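Local coordinates for protein AmbC (Sorangium cellulosum, PDB 5O15) that probably catalyses both the dehydration of a polyketide intermediate and its cyclisation to a heterocycle during ambruticin biosynthesis, at residues A108-P120 with W128-P140. Numbering follows the deposited sequence.
Sequences ATGRRGFAVHSRP and WTAHARGVLGAAP
Arg119 lays its extended chain over one face of the Trp128 indole: its CD sits 3.8 Å from the centroid of the six-membered ring and 13° off the normal, a CH-pi contact. The guanidinium follows with its plane 27° from the indole and Trp128 CZ2 beneath one face. Arg119 CG lies between backbone N and carbonyl carbon (chi1 70°), which brings the chain across the ring. An alanine in place of Trp128 would probably leave the Arg119 chain without its flat support and free to swing, and would uncover the Ser118 backbone that Trp128 CE3 touches.

Phe114 leans across its neighbour strand, with Gly134 N over one ring face; Phe114 CE1 comes within 3.3 Å of Val135 N. The ring lies where a side chain on residue 134 would stand, a place Gly134 keeps clear. Leu136 CD2 meets Phe114 CD1 at 3.6 Å, and on the same sheet face, covered by helix 61-75, Val116 and Ala132 pack. Ser118 OG and His131 NE2 share a hydrogen bond of 2.7 Å at the imidazole edge, while His131 ND1 is bonded to Ala87 O. Val135 CG1 lies under one face of the Arg111 guanidinium, whose NH1 is hydrogen-bonded to Ser81 OG.

His131 and Ala132 both oppose Val116: His131 N bonds Val116 O at 2.8 Å, whereas Ala132 N manages a weak 3.4 Å. This is a classic beta bulge in an antiparallel hairpin, 112-120 with 129-137, whose Arg112-Leu136 and Phe114-Gly134 pairs hydrogen-bond both ways, within the double hotdog fold of polyketide synthase dehydratases.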
ATOM      1  N   ALA A 108      25.507   8.662  -7.227  1.00 22.66           N
ATOM      2  CA  ALA A 108      26.726   8.025  -6.755  1.00 25.23           C
ATOM      3  C   ALA A 108      26.503   7.172  -5.516  1.00 25.32           C
ATOM      4  O   ALA A 108      27.392   6.392  -5.157  1.00 28.82           O
ATOM      5  CB  ALA A 108      27.797   9.083  -6.483  1.00 28.38           C
ATOM      6  N   THR A 109      25.368   7.320  -4.834  1.00 23.95           N
ATOM      7  CA  THR A 109      25.007   6.470  -3.704  1.00 26.18           C
ATOM      8  C   THR A 109      24.098   5.317  -4.114  1.00 24.11           C
ATOM      9  O   THR A 109      23.560   4.611  -3.249  1.00 26.52           O
ATOM     10  CB  THR A 109      24.341   7.303  -2.607  1.00 29.10           C
ATOM     11  OG1 THR A 109      23.126   7.886  -3.101  1.00 32.22           O
ATOM     12  CG2 THR A 109      25.285   8.402  -2.141  1.00 32.52           C
ATOM     13  N   GLY A 110      23.910   5.107  -5.413  1.00 22.02           N
ATOM     14  CA  GLY A 110      23.142   3.965  -5.857  1.00 21.14           C
ATOM     15  C   GLY A 110      21.641   4.143  -5.733  1.00 18.74           C
ATOM     16  O   GLY A 110      20.913   3.154  -5.564  1.00 20.81           O
ATOM     17  N   ARG A 111      21.147   5.379  -5.838  1.00 17.47           N
ATOM     18  CA  ARG A 111      19.731   5.673  -5.662  1.00 16.50           C
ATOM     19  C   ARG A 111      19.198   6.398  -6.877  1.00 14.84           C
ATOM     20  O   ARG A 111      19.972   7.091  -7.581  1.00 16.93           O
ATOM     21  CB  ARG A 111      19.550   6.531  -4.431  1.00 18.30           C
ATOM     22  CG  ARG A 111      19.953   5.780  -3.190  1.00 22.03           C
ATOM     23  CD  ARG A 111      20.353   6.704  -2.039  1.00 30.15           C
ATOM     24  NE  ARG A 111      19.211   7.413  -1.477  1.00 35.09           N
ATOM     25  CZ  ARG A 111      18.348   6.877  -0.615  1.00 39.46           C
ATOM     26  NH1 ARG A 111      18.476   5.610  -0.253  1.00 41.20           N
ATOM     27  NH2 ARG A 111      17.343   7.595  -0.121  1.00 41.41           N
ATOM     28  N   ARG A 112      17.910   6.235  -7.159  1.00 14.61           N
ATOM     29  CA  ARG A 112      17.221   6.890  -8.265  1.00 14.03           C
ATOM     30  C   ARG A 112      15.952   7.565  -7.776  1.00 12.87           C
ATOM     31  O   ARG A 112      15.104   6.909  -7.129  1.00 14.16           O
ATOM     32  CB  ARG A 112      16.815   5.933  -9.377  1.00 13.67           C
ATOM     33  CG  ARG A 112      17.948   5.240 -10.124  1.00 14.12           C
ATOM     34  CD  ARG A 112      17.393   4.315 -11.150  1.00 13.92           C
ATOM     35  NE  ARG A 112      18.369   3.589 -11.931  1.00 15.23           N
ATOM     36  CZ  ARG A 112      18.829   3.994 -13.106  1.00 15.86           C
ATOM     37  NH1 ARG A 112      18.399   5.136 -13.627  1.00 15.95           N
ATOM     38  NH2 ARG A 112      19.710   3.249 -13.764  1.00 17.80           N
ATOM     39  N   GLY A 113      15.741   8.830  -8.102  1.00 12.93           N
ATOM     40  CA  GLY A 113      14.434   9.418  -7.860  1.00 12.75           C
ATOM     41  C   GLY A 113      13.383   8.838  -8.783  1.00 11.92           C
ATOM     42  O   GLY A 113      13.663   8.293  -9.843  1.00 12.73           O
ATOM     43  N   PHE A 114      12.120   8.914  -8.347  1.00 12.05           N
ATOM     44  CA  PHE A 114      11.021   8.482  -9.195  1.00 12.16           C
ATOM     45  C   PHE A 114       9.787   9.312  -8.879  1.00 11.84           C
ATOM     46  O   PHE A 114       9.703   9.944  -7.829  1.00 12.23           O
ATOM     47  CB  PHE A 114      10.715   6.980  -9.031  1.00 12.60           C
ATOM     48  CG  PHE A 114      10.024   6.657  -7.744  1.00 12.58           C
ATOM     49  CD1 PHE A 114      10.732   6.376  -6.605  1.00 13.29           C
ATOM     50  CD2 PHE A 114       8.636   6.681  -7.686  1.00 14.47           C
ATOM     51  CE1 PHE A 114      10.088   6.109  -5.416  1.00 15.15           C
ATOM     52  CE2 PHE A 114       7.954   6.386  -6.465  1.00 16.26           C
ATOM     53  CZ  PHE A 114       8.689   6.137  -5.366  1.00 16.03           C
ATOM     54  N   ALA A 115       8.811   9.261  -9.766  1.00 11.62           N
ATOM     55  CA  ALA A 115       7.501   9.862  -9.526  1.00 12.87           C
ATOM     56  C   ALA A 115       6.440   9.004 -10.202  1.00 12.21           C
ATOM     57  O   ALA A 115       6.727   8.321 -11.182  1.00 13.05           O
ATOM     58  CB  ALA A 115       7.398  11.308 -10.015  1.00 14.73           C
ATOM     59  N   VAL A 116       5.215   9.039  -9.670  1.00 12.57           N
ATOM     60  CA  VAL A 116       4.068   8.331 -10.232  1.00 13.66           C
ATOM     61  C   VAL A 116       3.008   9.363 -10.564  1.00 14.38           C
ATOM     62  O   VAL A 116       2.649  10.172  -9.706  1.00 14.69           O
ATOM     63  CB  VAL A 116       3.503   7.319  -9.221  1.00 14.56           C
ATOM     64  CG1 VAL A 116       2.322   6.587  -9.819  1.00 17.52           C
ATOM     65  CG2 VAL A 116       4.601   6.378  -8.774  1.00 16.29           C
ATOM     66  N   HIS A 117       2.458   9.289 -11.784  1.00 15.34           N
ATOM     67  CA  HIS A 117       1.510  10.269 -12.300  1.00 15.03           C
ATOM     68  C   HIS A 117       0.353   9.563 -12.974  1.00 14.87           C
ATOM     69  O   HIS A 117       0.490   8.426 -13.423  1.00 15.06           O
ATOM     70  CB  HIS A 117       2.183  11.076 -13.393  1.00 16.38           C
ATOM     71  CG  HIS A 117       3.616  11.323 -13.132  1.00 21.07           C
ATOM     72  ND1 HIS A 117       4.003  12.498 -12.577  1.00 17.79           N
ATOM     73  CD2 HIS A 117       4.740  10.576 -13.285  1.00 22.59           C
ATOM     74  CE1 HIS A 117       5.317  12.542 -12.487  1.00 24.22           C
ATOM     75  NE2 HIS A 117       5.792  11.372 -12.895  1.00 24.85           N
ATOM     76  N   SER A 118      -0.762  10.279 -13.114  1.00 14.93           N
ATOM     77  CA  SER A 118      -1.860   9.761 -13.907  1.00 15.02           C
ATOM     78  C   SER A 118      -2.536  10.888 -14.653  1.00 16.28           C
ATOM     79  O   SER A 118      -2.372  12.060 -14.328  1.00 17.60           O
ATOM     80  CB  SER A 118      -2.877   9.007 -13.052  1.00 17.93           C
ATOM     81  OG  SER A 118      -3.774   9.894 -12.456  1.00 20.43           O
ATOM     82  N   ARG A 119      -3.311  10.502 -15.654  1.00 16.63           N
ATOM     83  CA  ARG A 119      -4.180  11.437 -16.345  1.00 20.08           C
ATOM     84  C   ARG A 119      -5.410  10.684 -16.824  1.00 22.59           C
ATOM     85  O   ARG A 119      -5.325   9.483 -17.096  1.00 22.17           O
ATOM     86  CB  ARG A 119      -3.468  12.125 -17.519  1.00 25.25           C
ATOM     87  CG  ARG A 119      -3.165  11.246 -18.703  1.00 31.61           C
ATOM     88  CD  ARG A 119      -2.516  12.030 -19.871  1.00 38.16           C
ATOM     89  NE  ARG A 119      -2.455  11.165 -21.044  1.00 44.61           N
ATOM     90  CZ  ARG A 119      -1.606  11.291 -22.056  1.00 49.57           C
ATOM     91  NH1 ARG A 119      -0.703  12.271 -22.091  1.00 49.06           N
ATOM     92  NH2 ARG A 119      -1.670  10.416 -23.052  1.00 52.24           N
ATOM     93  N   PRO A 120      -6.563  11.352 -16.944  1.00 27.13           N
ATOM     94  CA  PRO A 120      -7.758  10.654 -17.433  1.00 31.43           C
ATOM     95  C   PRO A 120      -7.514  10.047 -18.807  1.00 36.15           C
ATOM     96  O   PRO A 120      -6.871  10.648 -19.669  1.00 36.34           O
ATOM     97  CB  PRO A 120      -8.827  11.755 -17.485  1.00 33.09           C
ATOM     98  CG  PRO A 120      -8.357  12.809 -16.552  1.00 31.50           C
ATOM     99  CD  PRO A 120      -6.846  12.749 -16.571  1.00 28.61           C
ATOM    100  N   TRP A 128      -0.893  15.875 -16.717  1.00 23.48           N
ATOM    101  CA  TRP A 128      -0.569  14.793 -15.803  1.00 19.10           C
ATOM    102  C   TRP A 128      -0.636  15.299 -14.371  1.00 20.04           C
ATOM    103  O   TRP A 128      -0.266  16.438 -14.082  1.00 23.38           O
ATOM    104  CB  TRP A 128       0.843  14.306 -16.103  1.00 18.20           C
ATOM    105  CG  TRP A 128       1.009  13.522 -17.341  1.00 17.14           C
ATOM    106  CD1 TRP A 128       1.539  13.963 -18.526  1.00 20.07           C
ATOM    107  CD2 TRP A 128       0.718  12.139 -17.528  1.00 17.25           C
ATOM    108  NE1 TRP A 128       1.591  12.936 -19.430  1.00 20.44           N
ATOM    109  CE2 TRP A 128       1.090  11.804 -18.843  1.00 18.14           C
ATOM    110  CE3 TRP A 128       0.195  11.140 -16.708  1.00 17.16           C
ATOM    111  CZ2 TRP A 128       0.940  10.517 -19.356  1.00 18.42           C
ATOM    112  CZ3 TRP A 128       0.075   9.871 -17.223  1.00 18.19           C
ATOM    113  CH2 TRP A 128       0.400   9.570 -18.528  1.00 19.46           C
ATOM    114  N   THR A 129      -1.128  14.449 -13.477  1.00 19.12           N
ATOM    115  CA  THR A 129      -1.210  14.728 -12.045  1.00 19.39           C
ATOM    116  C   THR A 129      -0.183  13.857 -11.327  1.00 17.75           C
ATOM    117  O   THR A 129      -0.180  12.647 -11.516  1.00 16.86           O
ATOM    118  CB  THR A 129      -2.610  14.413 -11.493  1.00 23.69           C
ATOM    119  OG1 THR A 129      -3.592  15.274 -12.099  1.00 27.31           O
ATOM    120  CG2 THR A 129      -2.660  14.619  -9.984  1.00 25.15           C
ATOM    121  N   ALA A 130       0.663  14.469 -10.491  1.00 18.79           N
ATOM    122  CA  ALA A 130       1.624  13.720  -9.690  1.00 18.72           C
ATOM    123  C   ALA A 130       0.930  13.185  -8.443  1.00 18.71           C
ATOM    124  O   ALA A 130       0.264  13.929  -7.722  1.00 23.36           O
ATOM    125  CB  ALA A 130       2.761  14.625  -9.252  1.00 22.92           C
ATOM    126  N   HIS A 131       1.057  11.891  -8.199  1.00 15.90           N
ATOM    127  CA  HIS A 131       0.491  11.301  -7.005  1.00 16.55           C
ATOM    128  C   HIS A 131       1.519  10.960  -5.952  1.00 16.27           C
ATOM    129  O   HIS A 131       1.198  11.047  -4.762  1.00 19.39           O
ATOM    130  CB  HIS A 131      -0.303  10.047  -7.375  1.00 17.19           C
ATOM    131  CG  HIS A 131      -1.425  10.324  -8.310  1.00 17.26           C
ATOM    132  ND1 HIS A 131      -2.528  11.052  -7.935  1.00 17.05           N
ATOM    133  CD2 HIS A 131      -1.588  10.045  -9.625  1.00 17.78           C
ATOM    134  CE1 HIS A 131      -3.333  11.199  -8.976  1.00 17.09           C
ATOM    135  NE2 HIS A 131      -2.791  10.585 -10.013  1.00 18.22           N
ATOM    136  N   ALA A 132       2.739  10.587  -6.349  1.00 15.09           N
ATOM    137  CA  ALA A 132       3.714  10.058  -5.413  1.00 14.91           C
ATOM    138  C   ALA A 132       5.089  10.341  -5.989  1.00 13.43           C
ATOM    139  O   ALA A 132       5.270  10.403  -7.202  1.00 14.09           O
ATOM    140  CB  ALA A 132       3.564   8.550  -5.173  1.00 17.06           C
ATOM    141  N   ARG A 133       6.050  10.526  -5.101  1.00 13.41           N
ATOM    142  CA  ARG A 133       7.436  10.711  -5.459  1.00 13.58           C
ATOM    143  C   ARG A 133       8.298  10.004  -4.456  1.00 12.98           C
ATOM    144  O   ARG A 133       7.875   9.744  -3.341  1.00 15.72           O
ATOM    145  CB  ARG A 133       7.822  12.202  -5.398  1.00 18.68           C
ATOM    146  CG  ARG A 133       7.108  13.076  -6.364  1.00 23.07           C
ATOM    147  CD  ARG A 133       7.589  14.532  -6.309  1.00 25.18           C
ATOM    148  NE  ARG A 133       6.862  15.295  -7.328  1.00 29.36           N
ATOM    149  CZ  ARG A 133       7.189  15.296  -8.619  1.00 30.92           C
ATOM    150  NH1 ARG A 133       8.261  14.626  -9.033  1.00 30.86           N
ATOM    151  NH2 ARG A 133       6.467  15.996  -9.481  1.00 35.77           N
ATOM    152  N   GLY A 134       9.525   9.719  -4.827  1.00 13.10           N
ATOM    153  CA  GLY A 134      10.398   9.121  -3.855  1.00 14.54           C
ATOM    154  C   GLY A 134      11.732   8.763  -4.438  1.00 13.28           C
ATOM    155  O   GLY A 134      12.184   9.344  -5.433  1.00 12.76           O
ATOM    156  N   VAL A 135      12.372   7.784  -3.819  1.00 13.51           N
ATOM    157  CA  VAL A 135      13.703   7.346  -4.185  1.00 13.68           C
ATOM    158  C   VAL A 135      13.735   5.825  -4.123  1.00 13.05           C
ATOM    159  O   VAL A 135      13.205   5.228  -3.164  1.00 14.59           O
ATOM    160  CB  VAL A 135      14.755   7.945  -3.231  1.00 16.12           C
ATOM    161  CG1 VAL A 135      16.138   7.447  -3.573  1.00 18.80           C
ATOM    162  CG2 VAL A 135      14.679   9.458  -3.216  1.00 19.60           C
ATOM    163  N   LEU A 136      14.304   5.182  -5.135  1.00 14.32           N
ATOM    164  CA  LEU A 136      14.618   3.758  -5.205  1.00 14.48           C
ATOM    165  C   LEU A 136      16.055   3.530  -4.771  1.00 14.81           C
ATOM    166  O   LEU A 136      16.927   4.382  -5.048  1.00 15.70           O
ATOM    167  CB  LEU A 136      14.409   3.248  -6.627  1.00 14.62           C
ATOM    168  CG  LEU A 136      13.046   3.549  -7.254  1.00 14.18           C
ATOM    169  CD1 LEU A 136      12.985   3.078  -8.723  1.00 16.44           C
ATOM    170  CD2 LEU A 136      11.903   2.934  -6.428  1.00 15.11           C
ATOM    171  N   GLY A 137      16.361   2.385  -4.185  1.00 15.24           N
ATOM    172  CA  GLY A 137      17.708   2.188  -3.706  1.00 16.02           C
ATOM    173  C   GLY A 137      17.969   0.789  -3.225  1.00 17.35           C
ATOM    174  O   GLY A 137      17.236  -0.150  -3.529  1.00 18.36           O
ATOM    175  N   ALA A 138      19.044   0.666  -2.462  1.00 20.65           N
ATOM    176  CA  ALA A 138      19.456  -0.608  -1.888  1.00 21.65           C
ATOM    177  C   ALA A 138      18.484  -1.063  -0.801  1.00 23.55           C
ATOM    178  O   ALA A 138      17.812  -0.257  -0.163  1.00 24.71           O
ATOM    179  CB  ALA A 138      20.870  -0.470  -1.315  1.00 25.87           C
ATOM    180  N   ALA A 139      18.433  -2.382  -0.570  1.00 27.64           N
ATOM    181  CA  ALA A 139      17.471  -2.932   0.376  1.00 31.02           C
ATOM    182  C   ALA A 139      18.003  -2.815   1.800  1.00 31.42           C
ATOM    183  O   ALA A 139      19.216  -2.878   2.036  1.00 31.12           O
ATOM    184  CB  ALA A 139      17.189  -4.393   0.059  1.00 33.39           C
ATOM    185  N   PRO A 140      17.118  -2.640   2.763  1.00 33.52           N
ATOM    186  CA  PRO A 140      17.526  -2.561   4.160  1.00 36.29           C
ATOM    187  C   PRO A 140      17.782  -3.966   4.668  1.00 34.51           C
ATOM    188  O   PRO A 140      17.573  -4.955   3.957  1.00 30.38           O
ATOM    189  CB  PRO A 140      16.292  -1.968   4.827  1.00 38.55           C
ATOM    190  CG  PRO A 140      15.178  -2.532   4.038  1.00 39.15           C
ATOM    191  CD  PRO A 140      15.670  -2.452   2.616  1.00 35.69           C
TER
HETATM  192  O   HOH W   1      21.194   2.617  -2.353  1.00 41.50           O
HETATM  193  O   HOH W   2      19.896   3.259  -0.873  1.00 51.91           O
HETATM  194  O   HOH W   3      10.407  12.820  -7.939  1.00 31.92           O
HETATM  195  O   HOH W   4      -4.506  14.522 -14.340  1.00 33.59           O